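Local coordinates for retinol dehydratase (Spodoptera frugiperda, PDB 1FMJ), which probably dehydrates retinol to anhydroretinol on a sulfotransferase-type fold, which holds retinol next to the nucleotide adenosine-3'-5'-diphosphate, at residues A[70-75]-A[192-197]; A[186-191]-A[317-322]; A[198-203]-A[308-313]. One frame throughout, in Å; residues are numbered along the deposited sequence.

Contact 1 (A[70-75]-A[192-197]); sequences SYQRSG and VSSFHH. With A3P (adenosine-3'-5'-diphosphate), chain G; RTL (retinol), chain H.
Arg73 and Ser193 mark the closest backbone approach, their CA atoms 6.0 Å apart, where the loop 70-75 bends past one side of the helical residues 192-197. The arginine chain folds back instead of reaching outward: chi3 of -77° swings NE round to the serine hydroxyl. Arg73 NE donates to Ser193 OG over 2.8 Å, in a bent bond (136° at the hydrogen) whose acceptor lies 30° out of the guanidinium plane. The same Ser193 OG gives its proton to O1P, on the 3'-phosphate of A3P, at 2.6 Å, so the hydroxyl accepts from the protein and donates to the nucleotide. At the other end of the guanidinium, Arg73 NH1 makes a weak 3.0 Å bond to O6P on the 5'-phosphate, which places this one side chain between the two phosphates. The two guanidinium faces are each covered near the rim: His197 CD2 lies 3.8 Å over one, C5' of A3P over the opposite one.

A bound water links Gln72 to the helix, beside the direct approach of OE1 to Ser194 OG, itself hydrogen-bonded to Val190 O. Water 1 donates to Gln72 OE1 at 2.9 Å and to the carbonyl oxygen of Ser194, and is also hydrogen-bonded to His197 ND1 at 2.8 Å, in the plane of the imidazole. At the other ring nitrogen, His197 NE2 is 3.0 Å from C14 of retinol. Gly75 N, at the N-cap of helix 76-87, donates to both O5P and O5' of A3P.

A glycine-containing loop between strand 66-70 and helix 76-87 that takes a 5'-phosphate on its backbone, paired with a helix serine on the 3'-phosphate, is the nucleotide site of the sulfotransferase fold, whose loop is the counterpart of the P-loop of nucleotide kinases.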
loop_
_atom_site.group_PDB
_atom_site.type_symbol
_atom_site.label_atom_id
_atom_site.label_comp_id
_atom_site.label_asym_id
_atom_site.label_seq_id
_atom_site.Cartn_x
_atom_site.Cartn_y
_atom_site.Cartn_z
ATOM N N SER A 70 2.848 -3.519 -3.546
ATOM C CA SER A 70 3.815 -3.338 -2.473
ATOM C C SER A 70 3.167 -3.577 -1.140
ATOM O O SER A 70 1.942 -3.656 -1.044
ATOM C CB SER A 70 4.289 -1.889 -2.454
ATOM O OG SER A 70 3.181 -1.063 -2.122
ATOM N N TYR A 71 3.988 -3.701 -0.103
ATOM C CA TYR A 71 3.425 -3.784 1.228
ATOM C C TYR A 71 3.278 -2.269 1.452
ATOM O O TYR A 71 4.169 -1.505 1.074
ATOM C CB TYR A 71 4.390 -4.355 2.256
ATOM C CG TYR A 71 3.748 -4.299 3.615
ATOM C CD1 TYR A 71 2.823 -5.265 4.007
ATOM C CD2 TYR A 71 3.922 -3.185 4.433
ATOM C CE1 TYR A 71 2.071 -5.114 5.173
ATOM C CE2 TYR A 71 3.178 -3.024 5.593
ATOM C CZ TYR A 71 2.249 -3.987 5.953
ATOM O OH TYR A 71 1.451 -3.776 7.050
ATOM N N GLN A 72 2.183 -1.829 2.051
ATOM C CA GLN A 72 1.957 -0.391 2.229
ATOM C C GLN A 72 3.079 0.436 2.850
ATOM O O GLN A 72 3.828 -0.040 3.702
ATOM C CB GLN A 72 0.670 -0.142 3.020
ATOM C CG GLN A 72 0.670 -0.704 4.441
ATOM C CD GLN A 72 -0.371 -0.024 5.327
ATOM O OE1 GLN A 72 -0.032 0.753 6.226
ATOM N NE2 GLN A 72 -1.642 -0.305 5.069
ATOM N N ARG A 73 3.168 1.685 2.393
ATOM C CA ARG A 73 4.144 2.666 2.866
ATOM C C ARG A 73 5.561 2.341 2.425
ATOM O O ARG A 73 6.526 2.716 3.081
ATOM C CB ARG A 73 4.070 2.778 4.398
ATOM C CG ARG A 73 2.659 3.060 4.916
ATOM C CD ARG A 73 2.015 4.252 4.206
ATOM N NE ARG A 73 2.513 5.550 4.673
ATOM C CZ ARG A 73 2.257 6.699 4.060
ATOM N NH1 ARG A 73 1.523 6.697 2.962
ATOM N NH2 ARG A 73 2.699 7.853 4.551
ATOM N N SER A 74 5.675 1.654 1.295
ATOM C CA SER A 74 6.971 1.264 0.763
ATOM C C SER A 74 7.380 2.038 -0.476
ATOM O O SER A 74 8.392 1.715 -1.095
ATOM C CB SER A 74 6.967 -0.227 0.432
ATOM O OG SER A 74 6.750 -0.999 1.594
ATOM N N GLY A 75 6.597 3.042 -0.854
ATOM C CA GLY A 75 6.930 3.829 -2.036
ATOM C C GLY A 75 5.980 3.673 -3.215
ATOM O O GLY A 75 6.339 3.948 -4.359
ATOM N N VAL A 192 7.269 2.461 10.961
ATOM C CA VAL A 192 7.117 3.856 11.385
ATOM C C VAL A 192 6.135 4.579 10.458
ATOM O O VAL A 192 5.240 5.281 10.920
ATOM C CB VAL A 192 8.470 4.612 11.375
ATOM C CG1 VAL A 192 8.245 6.118 11.626
ATOM C CG2 VAL A 192 9.364 4.065 12.454
ATOM N N SER A 193 6.284 4.398 9.153
ATOM C CA SER A 193 5.381 5.072 8.228
ATOM C C SER A 193 3.957 4.531 8.347
ATOM O O SER A 193 2.987 5.276 8.192
ATOM C CB SER A 193 5.862 4.940 6.781
ATOM O OG SER A 193 5.030 5.703 5.913
ATOM N N SER A 194 3.834 3.233 8.614
ATOM C CA SER A 194 2.522 2.622 8.757
ATOM C C SER A 194 1.876 3.118 10.048
ATOM O O SER A 194 0.666 3.298 10.117
ATOM C CB SER A 194 2.645 1.096 8.768
ATOM O OG SER A 194 3.051 0.615 7.496
ATOM N N PHE A 195 2.696 3.343 11.071
ATOM C CA PHE A 195 2.195 3.841 12.344
ATOM C C PHE A 195 1.511 5.188 12.100
ATOM O O PHE A 195 0.352 5.369 12.464
ATOM C CB PHE A 195 3.355 4.004 13.336
ATOM C CG PHE A 195 3.011 4.821 14.566
ATOM C CD1 PHE A 195 2.124 4.338 15.524
ATOM C CD2 PHE A 195 3.603 6.063 14.772
ATOM C CE1 PHE A 195 1.834 5.084 16.675
ATOM C CE2 PHE A 195 3.321 6.815 15.918
ATOM C CZ PHE A 195 2.436 6.321 16.870
ATOM N N HIS A 196 2.233 6.114 11.470
ATOM C CA HIS A 196 1.720 7.448 11.178
ATOM C C HIS A 196 0.520 7.453 10.267
ATOM O O HIS A 196 -0.378 8.285 10.414
ATOM C CB HIS A 196 2.811 8.311 10.557
ATOM C CG HIS A 196 3.770 8.866 11.556
ATOM N ND1 HIS A 196 3.435 9.892 12.413
ATOM C CD2 HIS A 196 5.047 8.528 11.850
ATOM C CE1 HIS A 196 4.467 10.163 13.191
ATOM N NE2 HIS A 196 5.458 9.349 12.870
ATOM N N HIS A 197 0.526 6.541 9.302
ATOM C CA HIS A 197 -0.575 6.418 8.368
ATOM C C HIS A 197 -1.829 5.940 9.097
ATOM O O HIS A 197 -2.946 6.341 8.748
ATOM C CB HIS A 197 -0.191 5.442 7.259
ATOM C CG HIS A 197 -1.295 5.153 6.291
ATOM N ND1 HIS A 197 -2.151 4.082 6.438
ATOM C CD2 HIS A 197 -1.679 5.790 5.161
ATOM C CE1 HIS A 197 -3.016 4.073 5.439
ATOM N NE2 HIS A 197 -2.751 5.099 4.650
HETATM P P1 A3P G . 7.444 8.189 5.151
HETATM O O1P A3P G . 6.286 7.947 6.029
HETATM O O2P A3P G . 7.653 9.633 4.916
HETATM O O3P A3P G . 8.660 7.598 5.730
HETATM P P2 A3P G . 3.271 4.564 -0.042
HETATM O O4P A3P G . 3.048 5.460 -1.188
HETATM O O5P A3P G . 3.520 3.181 -0.501
HETATM O O6P A3P G . 2.098 4.619 0.877
HETATM O "O5'" A3P G . 4.549 5.053 0.747
HETATM C "C5'" A3P G . 4.614 6.340 1.340
HETATM C "C4'" A3P G . 6.042 6.665 1.791
HETATM O "O4'" A3P G . 6.753 7.223 0.649
HETATM C "C3'" A3P G . 6.084 7.752 2.867
HETATM O "O3'" A3P G . 7.193 7.477 3.753
HETATM C "C2'" A3P G . 6.181 9.004 2.019
HETATM O "O2'" A3P G . 6.499 10.231 2.668
HETATM C "C1'" A3P G . 7.190 8.547 0.976
HETATM N N9 A3P G . 7.187 9.394 -0.224
HETATM C C8 A3P G . 6.119 9.841 -0.986
HETATM N N7 A3P G . 6.444 10.586 -2.008
HETATM C C5 A3P G . 7.829 10.648 -1.934
HETATM C C6 A3P G . 8.832 11.295 -2.737
HETATM N N6 A3P G . 8.545 12.027 -3.818
HETATM N N1 A3P G . 10.168 11.144 -2.371
HETATM C C2 A3P G . 10.507 10.398 -1.270
HETATM N N3 A3P G . 9.648 9.741 -0.431
HETATM C C4 A3P G . 8.317 9.909 -0.824
HETATM C C1 RTL H . -11.944 5.660 6.877
HETATM C C2 RTL H . -13.032 5.012 7.793
HETATM C C3 RTL H . -14.206 4.438 7.011
HETATM C C4 RTL H . -14.578 4.405 5.530
HETATM C C5 RTL H . -13.419 5.089 4.802
HETATM C C6 RTL H . -12.245 5.649 5.331
HETATM C C7 RTL H . -11.194 6.273 4.483
HETATM C C8 RTL H . -10.219 5.575 3.831
HETATM C C9 RTL H . -9.176 6.182 2.994
HETATM C C10 RTL H . -8.259 5.334 2.400
HETATM C C11 RTL H . -7.110 5.635 1.518
HETATM C C12 RTL H . -5.973 4.977 1.924
HETATM C C13 RTL H . -4.574 4.892 1.456
HETATM C C14 RTL H . -3.466 4.224 1.896
HETATM C C15 RTL H . -3.153 2.907 1.316
HETATM O O1 RTL H . -2.376 3.009 0.199
HETATM C C16 RTL H . -10.720 4.816 7.285
HETATM C C17 RTL H . -11.788 7.063 7.485
HETATM C C18 RTL H . -13.719 5.126 3.295
HETATM C C19 RTL H . -9.135 7.711 2.809
HETATM C C20 RTL H . -4.474 5.792 0.214
HETATM O O HOH W 1 -1.487 2.168 8.318
HETATM O O HOH W 2 3.311 7.880 7.267
#

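Contact 2 (A[186-191]-A[317-322]); sequences DPRDVA and GCWRDY. With HG (mercury (II) ion), chain E.
Asp189 and Trp319 make the closest backbone pair of this contact, and the Asp189 carboxylate is its tight part. Asp189 OD2 accepts from Gly317 N at 2.8 Å in a nearly straight bond (169°), while OD1 takes the N-H of Trp319 at 2.9 Å, so the two oxygens hold the start of the 3-10 turn 318-321 by its backbone. OD1 also lies at the edge of the indole, in its plane.

Next to it, the Arg188 guanidinium lies flat on Trp319, the planes 15° apart and the centres separated by 4.0 Å. Its CD sits over the six-membered ring, 3.8 Å from the centroid, as a CH-pi contact. Arg320 CG covers the opposite face of Trp319, 3.6 Å above the ring, so the indole is packed between two arginine chains. Asp186, the N-cap of helix 187-200, fixes the rotation of the Arg188 guanidinium: its OD1 accepts from Arg188 NE at 3.0 Å and its OD2 from NH2 at 2.8 Å, both through syn lone pairs. The glycine and tryptophan belong to a run resembling the RKGxxGDWK signature of sulfotransferases, in which Cys318 takes the place of the aspartate and here binds mercury. An alanine in place of Arg188 would probably leave Asp186 OD2 without its salt-bridge mate and strip that indole face of its cation.

The outer side is open to solvent: Arg188 and Gly317 are partly exposed, and Arg320 is exposed.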
loop_
_atom_site.group_PDB
_atom_site.type_symbol
_atom_site.label_atom_id
_atom_site.label_comp_id
_atom_site.label_asym_id
_atom_site.label_seq_id
_atom_site.Cartn_x
_atom_site.Cartn_y
_atom_site.Cartn_z
ATOM N N ASP A 186 12.827 -1.083 3.779
ATOM C CA ASP A 186 13.273 -1.572 5.085
ATOM C C ASP A 186 12.019 -1.659 5.954
ATOM O O ASP A 186 11.309 -0.672 6.103
ATOM C CB ASP A 186 14.257 -0.574 5.695
ATOM C CG ASP A 186 14.904 -1.080 6.966
ATOM O OD1 ASP A 186 14.194 -1.591 7.863
ATOM O OD2 ASP A 186 16.141 -0.959 7.060
ATOM N N PRO A 187 11.743 -2.835 6.545
ATOM C CA PRO A 187 10.574 -3.080 7.399
ATOM C C PRO A 187 10.428 -2.116 8.579
ATOM O O PRO A 187 9.314 -1.781 8.994
ATOM C CB PRO A 187 10.785 -4.517 7.889
ATOM C CG PRO A 187 11.753 -5.101 6.936
ATOM C CD PRO A 187 12.664 -3.983 6.586
ATOM N N ARG A 188 11.553 -1.687 9.132
ATOM C CA ARG A 188 11.518 -0.792 10.279
ATOM C C ARG A 188 10.951 0.586 9.950
ATOM O O ARG A 188 10.181 1.139 10.736
ATOM C CB ARG A 188 12.912 -0.714 10.897
ATOM C CG ARG A 188 13.311 -2.050 11.516
ATOM C CD ARG A 188 14.799 -2.163 11.746
ATOM N NE ARG A 188 15.535 -2.066 10.498
ATOM C CZ ARG A 188 16.837 -2.290 10.384
ATOM N NH1 ARG A 188 17.545 -2.625 11.452
ATOM N NH2 ARG A 188 17.425 -2.179 9.202
ATOM N N ASP A 189 11.308 1.124 8.787
ATOM C CA ASP A 189 10.792 2.420 8.346
ATOM C C ASP A 189 9.342 2.274 7.876
ATOM O O ASP A 189 8.551 3.213 7.950
ATOM C CB ASP A 189 11.637 2.980 7.198
ATOM C CG ASP A 189 12.999 3.437 7.652
ATOM O OD1 ASP A 189 13.088 3.965 8.783
ATOM O OD2 ASP A 189 13.974 3.293 6.872
ATOM N N VAL A 190 9.019 1.097 7.350
ATOM C CA VAL A 190 7.669 0.793 6.899
ATOM C C VAL A 190 6.761 0.814 8.131
ATOM O O VAL A 190 5.635 1.317 8.088
ATOM C CB VAL A 190 7.600 -0.625 6.245
ATOM C CG1 VAL A 190 6.161 -1.031 6.024
ATOM C CG2 VAL A 190 8.347 -0.634 4.912
ATOM N N ALA A 191 7.261 0.256 9.230
ATOM C CA ALA A 191 6.499 0.203 10.474
ATOM C C ALA A 191 6.233 1.626 10.962
ATOM O O ALA A 191 5.108 1.961 11.325
ATOM C CB ALA A 191 7.266 -0.585 11.530
ATOM N N GLY A 317 15.960 5.317 7.068
ATOM C CA GLY A 317 16.738 5.232 8.293
ATOM C C GLY A 317 16.200 5.983 9.502
ATOM O O GLY A 317 16.838 5.991 10.561
ATOM N N CYS A 318 15.034 6.608 9.372
ATOM C CA CYS A 318 14.471 7.351 10.496
ATOM C C CYS A 318 13.969 6.426 11.597
ATOM O O CYS A 318 13.648 6.882 12.697
ATOM C CB CYS A 318 13.330 8.254 10.031
ATOM S SG CYS A 318 13.848 9.606 8.943
ATOM N N TRP A 319 13.896 5.129 11.304
ATOM C CA TRP A 319 13.428 4.178 12.299
ATOM C C TRP A 319 14.283 4.264 13.567
ATOM O O TRP A 319 13.809 3.966 14.665
ATOM C CB TRP A 319 13.459 2.747 11.755
ATOM C CG TRP A 319 14.835 2.244 11.446
ATOM C CD1 TRP A 319 15.511 2.370 10.263
ATOM C CD2 TRP A 319 15.710 1.539 12.336
ATOM N NE1 TRP A 319 16.749 1.783 10.360
ATOM C CE2 TRP A 319 16.899 1.265 11.621
ATOM C CE3 TRP A 319 15.608 1.114 13.667
ATOM C CZ2 TRP A 319 17.981 0.578 12.194
ATOM C CZ3 TRP A 319 16.684 0.430 14.238
ATOM C CH2 TRP A 319 17.855 0.170 13.498
ATOM N N ARG A 320 15.533 4.687 13.417
ATOM C CA ARG A 320 16.430 4.806 14.569
ATOM C C ARG A 320 15.924 5.801 15.621
ATOM O O ARG A 320 16.315 5.730 16.794
ATOM C CB ARG A 320 17.835 5.201 14.107
ATOM C CG ARG A 320 18.537 4.117 13.290
ATOM C CD ARG A 320 20.012 4.425 13.121
ATOM N NE ARG A 320 20.758 3.336 12.487
ATOM C CZ ARG A 320 20.976 2.143 13.037
ATOM N NH1 ARG A 320 20.500 1.858 14.244
ATOM N NH2 ARG A 320 21.699 1.237 12.392
ATOM N N ASP A 321 15.058 6.724 15.205
ATOM C CA ASP A 321 14.496 7.710 16.128
ATOM C C ASP A 321 13.265 7.170 16.834
ATOM O O ASP A 321 12.731 7.826 17.726
ATOM C CB ASP A 321 14.088 8.991 15.400
ATOM C CG ASP A 321 15.261 9.719 14.797
ATOM O OD1 ASP A 321 16.251 9.936 15.523
ATOM O OD2 ASP A 321 15.189 10.084 13.599
ATOM N N TYR A 322 12.823 5.976 16.442
ATOM C CA TYR A 322 11.629 5.365 17.022
ATOM C C TYR A 322 11.839 4.052 17.769
ATOM O O TYR A 322 10.974 3.629 18.529
ATOM C CB TYR A 322 10.582 5.118 15.933
ATOM C CG TYR A 322 9.974 6.355 15.328
ATOM C CD1 TYR A 322 10.676 7.122 14.406
ATOM C CD2 TYR A 322 8.674 6.740 15.656
ATOM C CE1 TYR A 322 10.097 8.243 13.817
ATOM C CE2 TYR A 322 8.089 7.856 15.082
ATOM C CZ TYR A 322 8.800 8.606 14.159
ATOM O OH TYR A 322 8.212 9.709 13.578
HETATM HG HG HG E . 15.657 10.857 10.426
#

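Contact 3 (A[198-203]-A[308-313]); sequences ARLLYL and EHFIRK. With A3P (adenosine-3'-5'-diphosphate), chain G; RTL (retinol), chain H.
Glu308 OE2 is hydrogen-bonded to His196 ND1, in the turn before Arg199, and is touched by CB of Arg199 at 3.3 Å. The guanidinium of Arg199 does not join in. Its chi2 of -109° turns CD off to one side, the guanidinium and carboxylate planes stand 61° apart, and Arg199 NE remains 5.3 Å from Glu308 OE2; its NH2 bonds instead to the carbonyl oxygen of Ser208.

Leu200 fills the middle of the contact. Its CD1 rests on the backbone of Glu308, 3.4 Å from the carbonyl oxygen, which is itself hydrogen-bonded to Arg299. The other methyl, CD2, comes in at the edge of the Phe310 ring and lies 4.3 Å from CD1 of that phenylalanine. The ring passes the contact on to the substrate, with Phe310 CE1 3.6 Å from C20 of retinol. Leu201 reaches the polyene too, its CD1 4.1 Å from C12. The helix ends here in a Schellman motif, with Tyr202 at positive phi and Leu203 N bonded to Ala198 O.

Beyond Phe310 the segment 308-313 turns to the nucleotide. Arg312 NE donates to O1P of A3P at 3.0 Å and its NH2 adds a weak bond to the same oxygen, while the backbone N of Lys313 reaches O2P at 2.7 Å.

No hydrogen bond passes directly between the residues of 198-203 and 308-313. The join is by van der Waals contact, led by Leu200 on Glu308 and Phe310, beside the retinol pocket. Polar hold on the 308-313 loop comes from outside 198-203, among others from the 3'-phosphate, Arg299, Arg73 and His196, whose imidazole the buried carboxylate of Glu308 would tend to polarise.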
loop_
_atom_site.group_PDB
_atom_site.type_symbol
_atom_site.label_atom_id
_atom_site.label_comp_id
_atom_site.label_asym_id
_atom_site.label_seq_id
_atom_site.Cartn_x
_atom_site.Cartn_y
_atom_site.Cartn_z
ATOM N N ALA A 198 -1.648 5.089 10.109
ATOM C CA ALA A 198 -2.787 4.589 10.875
ATOM C C ALA A 198 -3.344 5.755 11.689
ATOM O O ALA A 198 -4.553 5.867 11.892
ATOM C CB ALA A 198 -2.365 3.450 11.786
ATOM N N ARG A 199 -2.456 6.626 12.150
ATOM C CA ARG A 199 -2.872 7.804 12.906
ATOM C C ARG A 199 -3.660 8.738 11.983
ATOM O O ARG A 199 -4.683 9.296 12.371
ATOM C CB ARG A 199 -1.647 8.542 13.458
ATOM C CG ARG A 199 -1.048 7.948 14.733
ATOM C CD ARG A 199 -1.323 8.857 15.925
ATOM N NE ARG A 199 -0.619 8.429 17.133
ATOM C CZ ARG A 199 -1.033 7.468 17.955
ATOM N NH1 ARG A 199 -2.164 6.819 17.717
ATOM N NH2 ARG A 199 -0.296 7.144 19.006
ATOM N N LEU A 200 -3.177 8.888 10.754
ATOM C CA LEU A 200 -3.809 9.751 9.759
ATOM C C LEU A 200 -5.295 9.457 9.539
ATOM O O LEU A 200 -6.111 10.377 9.465
ATOM C CB LEU A 200 -3.078 9.622 8.420
ATOM C CG LEU A 200 -3.653 10.340 7.190
ATOM C CD1 LEU A 200 -3.364 11.838 7.270
ATOM C CD2 LEU A 200 -3.037 9.774 5.918
ATOM N N LEU A 201 -5.637 8.176 9.433
ATOM C CA LEU A 201 -7.013 7.766 9.181
ATOM C C LEU A 201 -7.793 7.351 10.422
ATOM O O LEU A 201 -8.861 6.746 10.310
ATOM C CB LEU A 201 -7.021 6.631 8.153
ATOM C CG LEU A 201 -6.201 6.962 6.900
ATOM C CD1 LEU A 201 -6.189 5.774 5.922
ATOM C CD2 LEU A 201 -6.781 8.203 6.241
ATOM N N TYR A 202 -7.256 7.678 11.596
ATOM C CA TYR A 202 -7.902 7.348 12.858
ATOM C C TYR A 202 -8.071 5.844 13.044
ATOM O O TYR A 202 -9.046 5.405 13.640
ATOM C CB TYR A 202 -9.280 8.019 12.948
ATOM C CG TYR A 202 -9.244 9.533 12.955
ATOM C CD1 TYR A 202 -9.580 10.271 11.814
ATOM C CD2 TYR A 202 -8.841 10.229 14.093
ATOM C CE1 TYR A 202 -9.510 11.669 11.811
ATOM C CE2 TYR A 202 -8.764 11.615 14.098
ATOM C CZ TYR A 202 -9.096 12.328 12.961
ATOM O OH TYR A 202 -8.989 13.697 12.976
ATOM N N LEU A 203 -7.124 5.059 12.541
ATOM C CA LEU A 203 -7.196 3.605 12.659
ATOM C C LEU A 203 -6.707 3.091 14.013
ATOM O O LEU A 203 -7.122 2.020 14.465
ATOM C CB LEU A 203 -6.369 2.937 11.554
ATOM C CG LEU A 203 -6.686 3.302 10.104
ATOM C CD1 LEU A 203 -5.794 2.495 9.176
ATOM C CD2 LEU A 203 -8.145 3.032 9.805
ATOM N N GLU A 308 -0.974 15.001 10.655
ATOM C CA GLU A 308 -0.590 13.809 9.906
ATOM C C GLU A 308 -0.829 14.073 8.432
ATOM O O GLU A 308 -1.792 14.742 8.065
ATOM C CB GLU A 308 -1.400 12.593 10.359
ATOM C CG GLU A 308 -0.926 12.010 11.672
ATOM C CD GLU A 308 0.393 11.257 11.535
ATOM O OE1 GLU A 308 1.035 11.322 10.460
ATOM O OE2 GLU A 308 0.786 10.594 12.506
ATOM N N HIS A 309 0.055 13.545 7.598
ATOM C CA HIS A 309 -0.028 13.740 6.165
ATOM C C HIS A 309 0.284 12.444 5.425
ATOM O O HIS A 309 1.046 11.613 5.916
ATOM C CB HIS A 309 0.963 14.832 5.756
ATOM C CG HIS A 309 0.692 16.155 6.405
ATOM N ND1 HIS A 309 -0.273 17.027 5.943
ATOM C CD2 HIS A 309 1.208 16.725 7.520
ATOM C CE1 HIS A 309 -0.338 18.075 6.744
ATOM N NE2 HIS A 309 0.551 17.917 7.709
ATOM N N PHE A 310 -0.306 12.289 4.244
ATOM C CA PHE A 310 -0.093 11.110 3.409
ATOM C C PHE A 310 1.361 11.072 2.929
ATOM O O PHE A 310 1.986 10.022 2.916
ATOM C CB PHE A 310 -1.043 11.143 2.212
ATOM C CG PHE A 310 -1.050 9.874 1.424
ATOM C CD1 PHE A 310 -1.493 8.687 2.005
ATOM C CD2 PHE A 310 -0.581 9.849 0.114
ATOM C CE1 PHE A 310 -1.462 7.495 1.289
ATOM C CE2 PHE A 310 -0.547 8.661 -0.607
ATOM C CZ PHE A 310 -0.989 7.482 -0.014
ATOM N N ILE A 311 1.883 12.221 2.513
ATOM C CA ILE A 311 3.278 12.339 2.089
ATOM C C ILE A 311 3.892 13.039 3.303
ATOM O O ILE A 311 3.699 14.238 3.505
ATOM C CB ILE A 311 3.398 13.182 0.810
ATOM C CG1 ILE A 311 2.685 12.447 -0.336
ATOM C CG2 ILE A 311 4.871 13.392 0.442
ATOM C CD1 ILE A 311 2.706 13.183 -1.651
ATOM N N ARG A 312 4.631 12.268 4.099
ATOM C CA ARG A 312 5.176 12.724 5.375
ATOM C C ARG A 312 6.612 13.233 5.497
ATOM O O ARG A 312 6.831 14.445 5.578
ATOM C CB ARG A 312 4.939 11.599 6.388
ATOM C CG ARG A 312 5.072 11.948 7.866
ATOM C CD ARG A 312 4.713 10.723 8.705
ATOM N NE ARG A 312 5.656 9.627 8.468
ATOM C CZ ARG A 312 6.836 9.509 9.069
ATOM N NH1 ARG A 312 7.219 10.415 9.960
ATOM N NH2 ARG A 312 7.645 8.500 8.763
ATOM N N LYS A 313 7.576 12.310 5.523
ATOM C CA LYS A 313 8.994 12.641 5.683
ATOM C C LYS A 313 9.862 12.390 4.450
ATOM O O LYS A 313 10.596 13.272 4.016
ATOM C CB LYS A 313 9.563 11.848 6.861
ATOM C CG LYS A 313 9.848 12.654 8.119
ATOM C CD LYS A 313 11.209 13.325 8.049
ATOM C CE LYS A 313 11.654 13.852 9.410
ATOM N NZ LYS A 313 10.778 14.946 9.947
HETATM P P1 A3P G . 7.444 8.189 5.151
HETATM O O1P A3P G . 6.286 7.947 6.029
HETATM O O2P A3P G . 7.653 9.633 4.916
HETATM O O3P A3P G . 8.660 7.598 5.730
HETATM P P2 A3P G . 3.271 4.564 -0.042
HETATM O O4P A3P G . 3.048 5.460 -1.188
HETATM O O5P A3P G . 3.520 3.181 -0.501
HETATM O O6P A3P G . 2.098 4.619 0.877
HETATM O "O5'" A3P G . 4.549 5.053 0.747
HETATM C "C5'" A3P G . 4.614 6.340 1.340
HETATM C "C4'" A3P G . 6.042 6.665 1.791
HETATM O "O4'" A3P G . 6.753 7.223 0.649
HETATM C "C3'" A3P G . 6.084 7.752 2.867
HETATM O "O3'" A3P G . 7.193 7.477 3.753
HETATM C "C2'" A3P G . 6.181 9.004 2.019
HETATM O "O2'" A3P G . 6.499 10.231 2.668
HETATM C "C1'" A3P G . 7.190 8.547 0.976
HETATM N N9 A3P G . 7.187 9.394 -0.224
HETATM C C8 A3P G . 6.119 9.841 -0.986
HETATM N N7 A3P G . 6.444 10.586 -2.008
HETATM C C5 A3P G . 7.829 10.648 -1.934
HETATM C C6 A3P G . 8.832 11.295 -2.737
HETATM N N6 A3P G . 8.545 12.027 -3.818
HETATM N N1 A3P G . 10.168 11.144 -2.371
HETATM C C2 A3P G . 10.507 10.398 -1.270
HETATM N N3 A3P G . 9.648 9.741 -0.431
HETATM C C4 A3P G . 8.317 9.909 -0.824
HETATM C C1 RTL H . -11.944 5.660 6.877
HETATM C C2 RTL H . -13.032 5.012 7.793
HETATM C C3 RTL H . -14.206 4.438 7.011
HETATM C C4 RTL H . -14.578 4.405 5.530
HETATM C C5 RTL H . -13.419 5.089 4.802
HETATM C C6 RTL H . -12.245 5.649 5.331
HETATM C C7 RTL H . -11.194 6.273 4.483
HETATM C C8 RTL H . -10.219 5.575 3.831
HETATM C C9 RTL H . -9.176 6.182 2.994
HETATM C C10 RTL H . -8.259 5.334 2.400
HETATM C C11 RTL H . -7.110 5.635 1.518
HETATM C C12 RTL H . -5.973 4.977 1.924
HETATM C C13 RTL H . -4.574 4.892 1.456
HETATM C C14 RTL H . -3.466 4.224 1.896
HETATM C C15 RTL H . -3.153 2.907 1.316
HETATM O O1 RTL H . -2.376 3.009 0.199
HETATM C C16 RTL H . -10.720 4.816 7.285
HETATM C C17 RTL H . -11.788 7.063 7.485
HETATM C C18 RTL H . -13.719 5.126 3.295
HETATM C C19 RTL H . -9.135 7.711 2.809
HETATM C C20 RTL H . -4.474 5.792 0.214
#

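Overall arrangement
Helix 187-200 supplies one segment to each contact: its first turns to contact 2, its middle to contact 1 and its C-terminal end to contact 3. Contact 1 lies between the others, its centre about 10 Å from that of contact 2 and about 9 Å from that of contact 3, whereas the centres of contacts 2 and 3 are about 15 Å apart. His196 joins all three: its NE2 is 2.9 Å from Tyr322 OH of contact 2, and its ND1 is 2.7 Å from Glu308 OE2 of contact 3. Arg73 NH2 also meets Phe310 O at 2.8 Å. Contacts 1 and 3 both touch the nucleotide and retinol; contact 2 lies farther from the ligands, the Asp189 side chain about 6 Å from the nucleotide.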